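Local coordinates for pectate lyase II (Xanthomonas campestris pv. campestris, PDB 2QY1), which probably cleaves pectate, as a secreted polysaccharide lyase of family 1 would in the breakdown of plant cell-wall polysaccharide, at residues A[253-256]-A[260-263]; A[275-280]-A[286-291]. The protein carries 2 engineered substitutions. All coordinates share one frame; numbering follows the deposited sequence.

Interaction 1: A[253-256]-A[260-263]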
ATOM      1  N   VAL A 253      -1.911  17.017   0.507  1.00 20.57           N
ATOM      2  CA  VAL A 253      -0.799  16.952  -0.434  1.00 20.49           C
ATOM      3  C   VAL A 253       0.325  17.818   0.115  1.00 20.64           C
ATOM      4  O   VAL A 253       0.174  19.036   0.256  1.00 20.50           O
ATOM      5  CB  VAL A 253      -1.211  17.411  -1.857  1.00 20.46           C
ATOM      6  CG1 VAL A 253      -0.011  17.415  -2.790  1.00 20.49           C
ATOM      7  CG2 VAL A 253      -2.311  16.516  -2.420  1.00 20.11           C
ATOM      8  N   THR A 254       1.445  17.183   0.439  1.00 20.67           N
ATOM      9  CA  THR A 254       2.554  17.877   1.089  1.00 20.79           C
ATOM     10  C   THR A 254       3.905  17.268   0.721  1.00 21.08           C
ATOM     11  O   THR A 254       3.972  16.183   0.140  1.00 20.83           O
ATOM     12  CB  THR A 254       2.381  17.899   2.639  1.00 20.79           C
ATOM     13  OG1 THR A 254       3.431  18.670   3.239  1.00 20.56           O
ATOM     14  CG2 THR A 254       2.388  16.481   3.228  1.00 20.58           C
ATOM     15  N   SER A 255       4.969  17.999   1.038  1.00 21.38           N
ATOM     16  CA  SER A 255       6.325  17.470   1.021  1.00 21.79           C
ATOM     17  C   SER A 255       7.025  17.925   2.294  1.00 22.10           C
ATOM     18  O   SER A 255       7.222  19.121   2.495  1.00 22.25           O
ATOM     19  CB  SER A 255       7.092  17.963  -0.200  1.00 21.74           C
ATOM     20  OG  SER A 255       8.407  17.436  -0.190  1.00 21.40           O
ATOM     21  N   ARG A 256       7.392  16.977   3.153  1.00 22.54           N
ATOM     22  CA  ARG A 256       7.979  17.310   4.454  1.00 22.86           C
ATOM     23  C   ARG A 256       8.890  16.221   5.021  1.00 23.17           C
ATOM     24  O   ARG A 256       8.700  15.037   4.746  1.00 23.10           O
ATOM     25  CB  ARG A 256       6.876  17.649   5.470  1.00 22.88           C
ATOM     26  CG  ARG A 256       5.833  16.544   5.679  1.00 22.76           C
ATOM     27  CD  ARG A 256       4.759  16.973   6.663  1.00 22.77           C
ATOM     28  NE  ARG A 256       4.050  18.167   6.204  1.00 22.98           N
ATOM     29  CZ  ARG A 256       3.316  18.958   6.981  1.00 22.66           C
ATOM     30  NH1 ARG A 256       3.183  18.698   8.276  1.00 22.54           N
ATOM     31  NH2 ARG A 256       2.715  20.021   6.460  1.00 22.31           N
ATOM     32  N   GLU A 260      15.399  16.788   0.827  1.00 24.75           N
ATOM     33  CA  GLU A 260      14.973  17.441  -0.413  1.00 24.87           C
ATOM     34  C   GLU A 260      13.495  17.181  -0.685  1.00 24.61           C
ATOM     35  O   GLU A 260      12.988  16.093  -0.407  1.00 24.61           O
ATOM     36  CB  GLU A 260      15.817  16.958  -1.593  1.00 24.99           C
ATOM     37  CG  GLU A 260      17.239  17.508  -1.603  1.00 26.09           C
ATOM     38  CD  GLU A 260      18.156  16.754  -2.546  1.00 27.26           C
ATOM     39  OE1 GLU A 260      18.096  15.505  -2.577  1.00 27.78           O
ATOM     40  OE2 GLU A 260      18.945  17.414  -3.250  1.00 27.96           O
ATOM     41  N   ILE A 261      12.811  18.181  -1.233  1.00 24.28           N
ATOM     42  CA  ILE A 261      11.365  18.083  -1.458  1.00 24.05           C
ATOM     43  C   ILE A 261      10.989  17.214  -2.667  1.00 23.88           C
ATOM     44  O   ILE A 261      11.831  16.909  -3.518  1.00 23.68           O
ATOM     45  CB  ILE A 261      10.678  19.481  -1.563  1.00 24.16           C
ATOM     46  CG1 ILE A 261      11.147  20.243  -2.809  1.00 24.11           C
ATOM     47  CG2 ILE A 261      10.890  20.294  -0.280  1.00 23.96           C
ATOM     48  CD1 ILE A 261      10.165  21.296  -3.286  1.00 24.78           C
ATOM     49  N   GLY A 262       9.721  16.813  -2.715  1.00 23.64           N
ATOM     50  CA  GLY A 262       9.143  16.143  -3.876  1.00 23.43           C
ATOM     51  C   GLY A 262       8.099  17.037  -4.519  1.00 23.31           C
ATOM     52  O   GLY A 262       7.734  18.073  -3.961  1.00 23.36           O
ATOM     53  N   TYR A 263       7.605  16.624  -5.685  1.00 23.14           N
ATOM     54  CA  TYR A 263       6.755  17.480  -6.516  1.00 22.96           C
ATOM     55  C   TYR A 263       5.471  16.776  -6.946  1.00 22.78           C
ATOM     56  O   TYR A 263       5.365  15.550  -6.859  1.00 22.76           O
ATOM     57  CB  TYR A 263       7.538  17.970  -7.741  1.00 22.99           C
ATOM     58  CG  TYR A 263       8.876  18.587  -7.395  1.00 23.18           C
ATOM     59  CD1 TYR A 263       8.986  19.948  -7.112  1.00 23.12           C
ATOM     60  CD2 TYR A 263      10.032  17.805  -7.333  1.00 23.27           C
ATOM     61  CE1 TYR A 263      10.215  20.516  -6.784  1.00 23.15           C
ATOM     62  CE2 TYR A 263      11.264  18.365  -7.002  1.00 23.29           C
ATOM     63  CZ  TYR A 263      11.347  19.719  -6.730  1.00 23.10           C
ATOM     64  OH  TYR A 263      12.563  20.275  -6.405  1.00 23.28           O
TER

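Interaction 2: A[275-280]-A[286-291]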
ATOM      1  N   ILE A 275     -10.770  20.161   5.197  1.00 23.48           N
ATOM      2  CA  ILE A 275      -9.356  20.200   4.830  1.00 23.62           C
ATOM      3  C   ILE A 275      -8.630  21.140   5.781  1.00 23.74           C
ATOM      4  O   ILE A 275      -9.008  22.306   5.920  1.00 23.64           O
ATOM      5  CB  ILE A 275      -9.135  20.694   3.374  1.00 23.67           C
ATOM      6  CG1 ILE A 275     -10.123  20.038   2.392  1.00 23.82           C
ATOM      7  CG2 ILE A 275      -7.673  20.505   2.951  1.00 23.80           C
ATOM      8  CD1 ILE A 275      -9.939  18.544   2.166  1.00 23.22           C
ATOM      9  N   THR A 276      -7.597  20.630   6.447  1.00 23.91           N
ATOM     10  CA  THR A 276      -6.766  21.456   7.326  1.00 24.11           C
ATOM     11  C   THR A 276      -5.292  21.338   6.953  1.00 24.23           C
ATOM     12  O   THR A 276      -4.891  20.400   6.264  1.00 24.25           O
ATOM     13  CB  THR A 276      -6.965  21.120   8.825  1.00 24.10           C
ATOM     14  OG1 THR A 276      -6.652  19.742   9.064  1.00 24.04           O
ATOM     15  CG2 THR A 276      -8.397  21.405   9.263  1.00 24.33           C
ATOM     16  N   TRP A 277      -4.496  22.300   7.404  1.00 24.38           N
ATOM     17  CA  TRP A 277      -3.073  22.341   7.091  1.00 24.73           C
ATOM     18  C   TRP A 277      -2.247  22.676   8.327  1.00 25.23           C
ATOM     19  O   TRP A 277      -2.720  23.366   9.233  1.00 25.12           O
ATOM     20  CB  TRP A 277      -2.796  23.370   5.992  1.00 24.52           C
ATOM     21  CG  TRP A 277      -3.486  23.086   4.691  1.00 24.33           C
ATOM     22  CD1 TRP A 277      -4.697  23.570   4.280  1.00 24.12           C
ATOM     23  CD2 TRP A 277      -3.001  22.260   3.626  1.00 24.10           C
ATOM     24  NE1 TRP A 277      -4.998  23.090   3.026  1.00 23.83           N
ATOM     25  CE2 TRP A 277      -3.973  22.285   2.601  1.00 24.13           C
ATOM     26  CE3 TRP A 277      -1.839  21.498   3.441  1.00 23.84           C
ATOM     27  CZ2 TRP A 277      -3.819  21.577   1.405  1.00 24.14           C
ATOM     28  CZ3 TRP A 277      -1.686  20.795   2.252  1.00 24.06           C
ATOM     29  CH2 TRP A 277      -2.670  20.842   1.248  1.00 24.29           C
ATOM     30  N   GLY A 278      -1.010  22.190   8.350  1.00 25.80           N
ATOM     31  CA  GLY A 278      -0.084  22.457   9.443  1.00 26.80           C
ATOM     32  C   GLY A 278       1.351  22.598   8.976  1.00 27.50           C
ATOM     33  O   GLY A 278       1.700  22.184   7.870  1.00 27.44           O
ATOM     34  N   THR A 279       2.181  23.192   9.830  1.00 28.33           N
ATOM     35  CA  THR A 279       3.604  23.369   9.557  1.00 29.23           C
ATOM     36  C   THR A 279       4.383  22.285  10.304  1.00 29.89           C
ATOM     37  O   THR A 279       4.162  22.082  11.502  1.00 30.03           O
ATOM     38  CB  THR A 279       4.089  24.775   9.993  1.00 29.20           C
ATOM     39  OG1 THR A 279       3.174  25.768   9.517  1.00 29.34           O
ATOM     40  CG2 THR A 279       5.479  25.078   9.445  1.00 29.24           C
ATOM     41  N   PRO A 280       5.288  21.574   9.600  1.00 30.54           N
ATOM     42  CA  PRO A 280       6.038  20.498  10.249  1.00 31.05           C
ATOM     43  C   PRO A 280       7.060  21.013  11.265  1.00 31.56           C
ATOM     44  O   PRO A 280       7.664  22.071  11.060  1.00 31.67           O
ATOM     45  CB  PRO A 280       6.748  19.808   9.080  1.00 31.01           C
ATOM     46  CG  PRO A 280       6.877  20.860   8.044  1.00 30.77           C
ATOM     47  CD  PRO A 280       5.654  21.720   8.178  1.00 30.60           C
ATOM     48  N   TYR A 286       9.907  22.408   3.415  1.00 29.20           N
ATOM     49  CA  TYR A 286       8.597  21.787   3.223  1.00 28.52           C
ATOM     50  C   TYR A 286       7.728  22.549   2.219  1.00 27.92           C
ATOM     51  O   TYR A 286       8.023  23.694   1.864  1.00 27.72           O
ATOM     52  CB  TYR A 286       7.862  21.656   4.565  1.00 28.62           C
ATOM     53  CG  TYR A 286       7.129  22.910   5.008  1.00 28.78           C
ATOM     54  CD1 TYR A 286       7.800  23.942   5.663  1.00 28.70           C
ATOM     55  CD2 TYR A 286       5.760  23.058   4.776  1.00 28.78           C
ATOM     56  CE1 TYR A 286       7.128  25.091   6.071  1.00 28.95           C
ATOM     57  CE2 TYR A 286       5.080  24.202   5.178  1.00 28.87           C
ATOM     58  CZ  TYR A 286       5.769  25.213   5.825  1.00 28.86           C
ATOM     59  OH  TYR A 286       5.098  26.348   6.226  1.00 29.00           O
ATOM     60  N   ALA A 287       6.654  21.900   1.779  1.00 27.06           N
ATOM     61  CA  ALA A 287       5.646  22.523   0.928  1.00 26.25           C
ATOM     62  C   ALA A 287       4.260  21.962   1.232  1.00 25.69           C
ATOM     63  O   ALA A 287       4.104  20.763   1.478  1.00 25.44           O
ATOM     64  CB  ALA A 287       5.991  22.328  -0.543  1.00 26.32           C
ATOM     65  N   ASN A 288       3.266  22.845   1.231  1.00 24.91           N
ATOM     66  CA  ASN A 288       1.862  22.464   1.362  1.00 24.29           C
ATOM     67  C   ASN A 288       1.080  22.946   0.142  1.00 23.92           C
ATOM     68  O   ASN A 288       1.144  24.124  -0.214  1.00 23.78           O
ATOM     69  CB  ASN A 288       1.250  23.062   2.635  1.00 24.17           C
ATOM     70  CG  ASN A 288       1.662  22.322   3.905  1.00 24.19           C
ATOM     71  OD1 ASN A 288       2.103  21.170   3.867  1.00 23.42           O
ATOM     72  ND2 ASN A 288       1.501  22.988   5.045  1.00 23.42           N
ATOM     73  N   ALA A 289       0.342  22.037  -0.490  1.00 23.43           N
ATOM     74  CA  ALA A 289      -0.474  22.374  -1.659  1.00 23.13           C
ATOM     75  C   ALA A 289      -1.792  23.043  -1.250  1.00 22.96           C
ATOM     76  O   ALA A 289      -2.877  22.568  -1.593  1.00 22.81           O
ATOM     77  CB  ALA A 289      -0.735  21.127  -2.498  1.00 23.05           C
ATOM     78  N   THR A 290      -1.680  24.155  -0.523  1.00 22.86           N
ATOM     79  CA  THR A 290      -2.833  24.843   0.068  1.00 22.84           C
ATOM     80  C   THR A 290      -3.833  25.327  -0.988  1.00 22.78           C
ATOM     81  O   THR A 290      -5.042  25.334  -0.751  1.00 22.81           O
ATOM     82  CB  THR A 290      -2.377  26.020   0.973  1.00 22.92           C
ATOM     83  OG1 THR A 290      -1.432  25.539   1.938  1.00 22.90           O
ATOM     84  CG2 THR A 290      -3.555  26.644   1.711  1.00 23.12           C
ATOM     85  N   ASN A 291      -3.321  25.713  -2.152  1.00 22.69           N
ATOM     86  CA  ASN A 291      -4.164  26.207  -3.240  1.00 22.73           C
ATOM     87  C   ASN A 291      -4.331  25.207  -4.384  1.00 22.74           C
ATOM     88  O   ASN A 291      -4.928  25.529  -5.416  1.00 22.61           O
ATOM     89  CB  ASN A 291      -3.633  27.544  -3.747  1.00 22.67           C
ATOM     90  CG  ASN A 291      -3.736  28.631  -2.703  1.00 22.72           C
ATOM     91  OD1 ASN A 291      -4.831  29.069  -2.360  1.00 22.80           O
ATOM     92  ND2 ASN A 291      -2.595  29.064  -2.183  1.00 22.73           N
TER
HETATM   93  O   HOH W   1      -6.908  23.863   0.450  1.00 31.53           O

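Interaction 1: A[253-256]-A[260-263]
S255 and the I261-G262 peptide make a small, buried contact across the turn that leads from strand 245-255 to strand 263-267, burying 108 Å² in all. The CB of S255 is directed toward 260-263, and OG makes the closest approaches. OG lies 2.9 Å from G262 N, a separation whose geometry leaves the bonding open, and 3.3 Å from I261 CA. The partner that clearly engages this hydroxyl is V233 O, on the neighbouring strand 231-234, so OG sits where two successive levels of the chain meet. The reach toward the loop follows from the first torsion of S255: OG stands opposite the backbone N (chi1 180°), beside the carbonyl carbon. I261 flanks S255 OG with CB at 3.4 Å and the CG2 methyl at 3.8 Å, while its CG1-CD1 arm leads away. G262 comes in through its backbone, its N and O each 3.8 Å from S255 CB. R256 NE donates to T254 OG1 over 3.1 Å at an N-H...O angle of 156°, the acceptor tilted 15° from the guanidinium plane. The T254 hydroxyl also lies within bonding distance of A287 O and N288 OD1, which must share or compete for its one hydrogen; R256 NH2 bonds G278 O and N288 OD1. S255 thus faces the loop, while T254 before it and R256 just past the strand end turn away, an arrangement consistent with the parallel beta-helix of polysaccharide lyase family 1, where turns join one rung to the next.

Interaction 2: A[275-280]-A[286-291]
W277 and Y286 each receive an aliphatic CH group over one ring face. T290 CA lies over the six-membered ring of W277, 4.1 Å from its centroid. P280 CD lies 3.7 Å from the Y286 centroid, 14° off the ring normal. Both fit CH-pi contacts displaced toward the rim. Obliquely to the indole, A289 O comes to 3.3 Å from W277 CZ2 and N288 CB to 3.6 Å from W277 CE3. T279 CG2 likewise meets the phenol obliquely, 3.5 Å from Y286 OH. W277 NE1 reaches T290 O through a water that accepts from the indole and donates to the carbonyl. An inverse gamma turn centred on A289, with a weak T290 N to N288 O bond, brings A289 O and T290 CA to the indole.

Between the two rings, N288 ND2 donates to G278 O over 2.9 Å at an N-H...O angle of 158°. The acceptor lies close to the amide plane, whereas the donor stands well above the carbonyl plane. With CG of N288 opposite its carbonyl carbon (chi1 -77°), the amide extends toward 275-280; the far end, OD1, is held from the 253-256 side, so both amide ends are engaged and its flip is settled.

The 277-280 and 286-290 traces run in opposite directions and meet largely through side chains. The short, weakly bonded strand 275-276 pairs parallel with 245-255, to which 287-288 adds antiparallel, while A287 and A289 pack on W264 of strand 263-267.

In the fold
Along the chain the two contacts come in series, neither enclosing nor crossing the other. Interaction 1 closes a turn of three intervening residues at the end of strand 245-255; the chain then runs through strands 263-267 and 270-271 before interaction 2 closes a five-residue loop between 275-280 and 286-291. Their centres lie 10 Å apart, and strand 245-255 is common ground, since 275-276 and 287-288 both pair with it. Beside the polar links, packing joins them: V253 O lies 3.2 Å from W277 CZ3, and S255 O lies 3.3 Å from Y286 CB. Together they tie the last levels of the strand stack to one another.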